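Wsv230 (Shrimp white spot syndrome virus, PDB 2GJ2) is a nonstructural viral protein with a ferredoxin fold that binds metal ions, cadmium in this crystal, though its biological role is uncertain. Local coordinates at residues A[20-23]-A[24-28]. Numbering follows the deposited sequence.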
loop_
_atom_site.group_PDB
_atom_site.type_symbol
_atom_site.label_atom_id
_atom_site.label_comp_id
_atom_site.label_asym_id
_atom_site.label_seq_id
_atom_site.Cartn_x
_atom_site.Cartn_y
_atom_site.Cartn_z
ATOM N N THR A 20 6.576 -19.362 -5.030
ATOM C CA THR A 20 6.083 -18.228 -4.257
ATOM C C THR A 20 5.194 -18.647 -3.104
ATOM O O THR A 20 4.329 -17.880 -2.683
ATOM C CB THR A 20 5.253 -17.304 -5.158
ATOM O OG1 THR A 20 3.971 -17.900 -5.399
ATOM C CG2 THR A 20 5.943 -17.122 -6.503
ATOM N N SER A 21 5.410 -19.848 -2.584
ATOM C CA SER A 21 4.570 -20.373 -1.505
ATOM C C SER A 21 4.629 -19.662 -0.166
ATOM O O SER A 21 3.603 -19.466 0.467
ATOM C CB SER A 21 4.859 -21.866 -1.281
ATOM O OG SER A 21 4.351 -22.650 -2.347
ATOM N N ARG A 22 5.825 -19.292 0.270
ATOM C CA ARG A 22 5.994 -18.631 1.556
ATOM C C ARG A 22 6.333 -17.133 1.426
ATOM O O ARG A 22 6.738 -16.498 2.415
ATOM C CB ARG A 22 7.095 -19.354 2.340
ATOM C CG ARG A 22 7.263 -18.883 3.775
ATOM C CD ARG A 22 8.460 -19.532 4.465
ATOM N NE ARG A 22 8.598 -19.067 5.844
ATOM C CZ ARG A 22 9.598 -19.397 6.653
ATOM N NH1 ARG A 22 10.564 -20.200 6.229
ATOM N NH2 ARG A 22 9.630 -18.921 7.890
ATOM N N TYR A 23 6.166 -16.563 0.227
ATOM C CA TYR A 23 6.486 -15.144 0.007
ATOM C C TYR A 23 5.635 -14.281 0.904
ATOM O O TYR A 23 6.129 -13.350 1.552
ATOM C CB TYR A 23 6.218 -14.732 -1.437
ATOM C CG TYR A 23 7.304 -15.026 -2.443
ATOM C CD1 TYR A 23 8.156 -16.121 -2.293
ATOM C CD2 TYR A 23 7.420 -14.256 -3.594
ATOM C CE1 TYR A 23 9.090 -16.441 -3.267
ATOM C CE2 TYR A 23 8.342 -14.561 -4.570
ATOM C CZ TYR A 23 9.179 -15.660 -4.410
ATOM O OH TYR A 23 10.088 -15.978 -5.400
ATOM N N GLU A 24 4.341 -14.589 0.940
ATOM C CA GLU A 24 3.434 -13.822 1.765
ATOM C C GLU A 24 3.820 -13.840 3.240
ATOM O O GLU A 24 4.032 -12.776 3.825
ATOM C CB GLU A 24 1.997 -14.303 1.615
ATOM C CG GLU A 24 1.112 -13.679 2.667
ATOM C CD GLU A 24 -0.350 -13.909 2.434
ATOM O OE1 GLU A 24 -0.732 -15.056 2.095
ATOM O OE2 GLU A 24 -1.114 -12.936 2.607
ATOM N N GLU A 25 3.931 -15.020 3.852
ATOM C CA GLU A 25 4.273 -15.014 5.269
ATOM C C GLU A 25 5.681 -14.525 5.619
ATOM O O GLU A 25 5.868 -13.921 6.682
ATOM C CB GLU A 25 3.978 -16.368 5.935
ATOM C CG GLU A 25 4.859 -17.540 5.577
ATOM C CD GLU A 25 4.899 -18.577 6.702
ATOM O OE1 GLU A 25 5.634 -18.353 7.694
ATOM O OE2 GLU A 25 4.191 -19.606 6.607
ATOM N N VAL A 26 6.672 -14.736 4.754
ATOM C CA VAL A 26 8.009 -14.241 5.091
ATOM C C VAL A 26 8.076 -12.711 5.013
ATOM O O VAL A 26 8.770 -12.072 5.816
ATOM C CB VAL A 26 9.129 -14.813 4.175
ATOM C CG1 VAL A 26 9.394 -16.266 4.491
ATOM C CG2 VAL A 26 8.731 -14.690 2.754
ATOM N N MET A 27 7.358 -12.108 4.066
ATOM C CA MET A 27 7.427 -10.657 3.962
ATOM C C MET A 27 6.716 -9.977 5.114
ATOM O O MET A 27 7.159 -8.931 5.581
ATOM C CB MET A 27 6.870 -10.171 2.632
ATOM C CG MET A 27 7.756 -10.538 1.466
ATOM S SD MET A 27 9.524 -10.182 1.730
ATOM C CE MET A 27 9.485 -8.477 2.213
ATOM N N LYS A 28 5.647 -10.590 5.611
ATOM C CA LYS A 28 4.910 -9.999 6.726
ATOM C C LYS A 28 5.622 -10.061 8.083
ATOM O O LYS A 28 5.049 -9.691 9.097
ATOM C CB LYS A 28 3.518 -10.623 6.829
ATOM C CG LYS A 28 2.505 -9.923 5.942
ATOM C CD LYS A 28 1.645 -10.911 5.171
ATOM C CE LYS A 28 0.846 -11.802 6.095
ATOM N NZ LYS A 28 -0.003 -12.724 5.298
HETATM O O HOH W 1 3.384 -16.432 -0.350
#
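R22 holds CG anti to its own N (chi1 -173°) and stays extended through NE, while E25 turns CG between its N and carbonyl carbon (chi1 71°); together these torsions bring the two side chains into contact on the outer side of the first helix turn. The long aliphatic stem of R22 suits this place, since E25 and V26 pack on it while its charge stays at the surface. E25 OE1 lies 3.6 Å from R22 NE, a long salt bridge with the guanidinium and carboxylate planes 81° apart. Branched V26 crosses the arginine at about a right angle, setting CG1 over one guanidinium face. V26 N bonds to the carbonyl O of R22, the N-cap of helix 23-27, and M27 N to Y23 O (3.1 Å) comes next. A water donates to T20 O (2.9 Å). Y23 and M27 face inward: the buried tyrosine ring has its hydroxyl satisfied by D71, and the flexible methionine reaches L15 and L65, joining sheet and helix 62-69. Just past the helix end, K28 NZ makes a salt bridge to E24 OE2 (2.9 Å), its hydrogen bond weak. Acidic residues in this first turn probably favour the helix dipole, and the long, crossed R22–E25 pair is probably held by charge attraction more than by a directed bond.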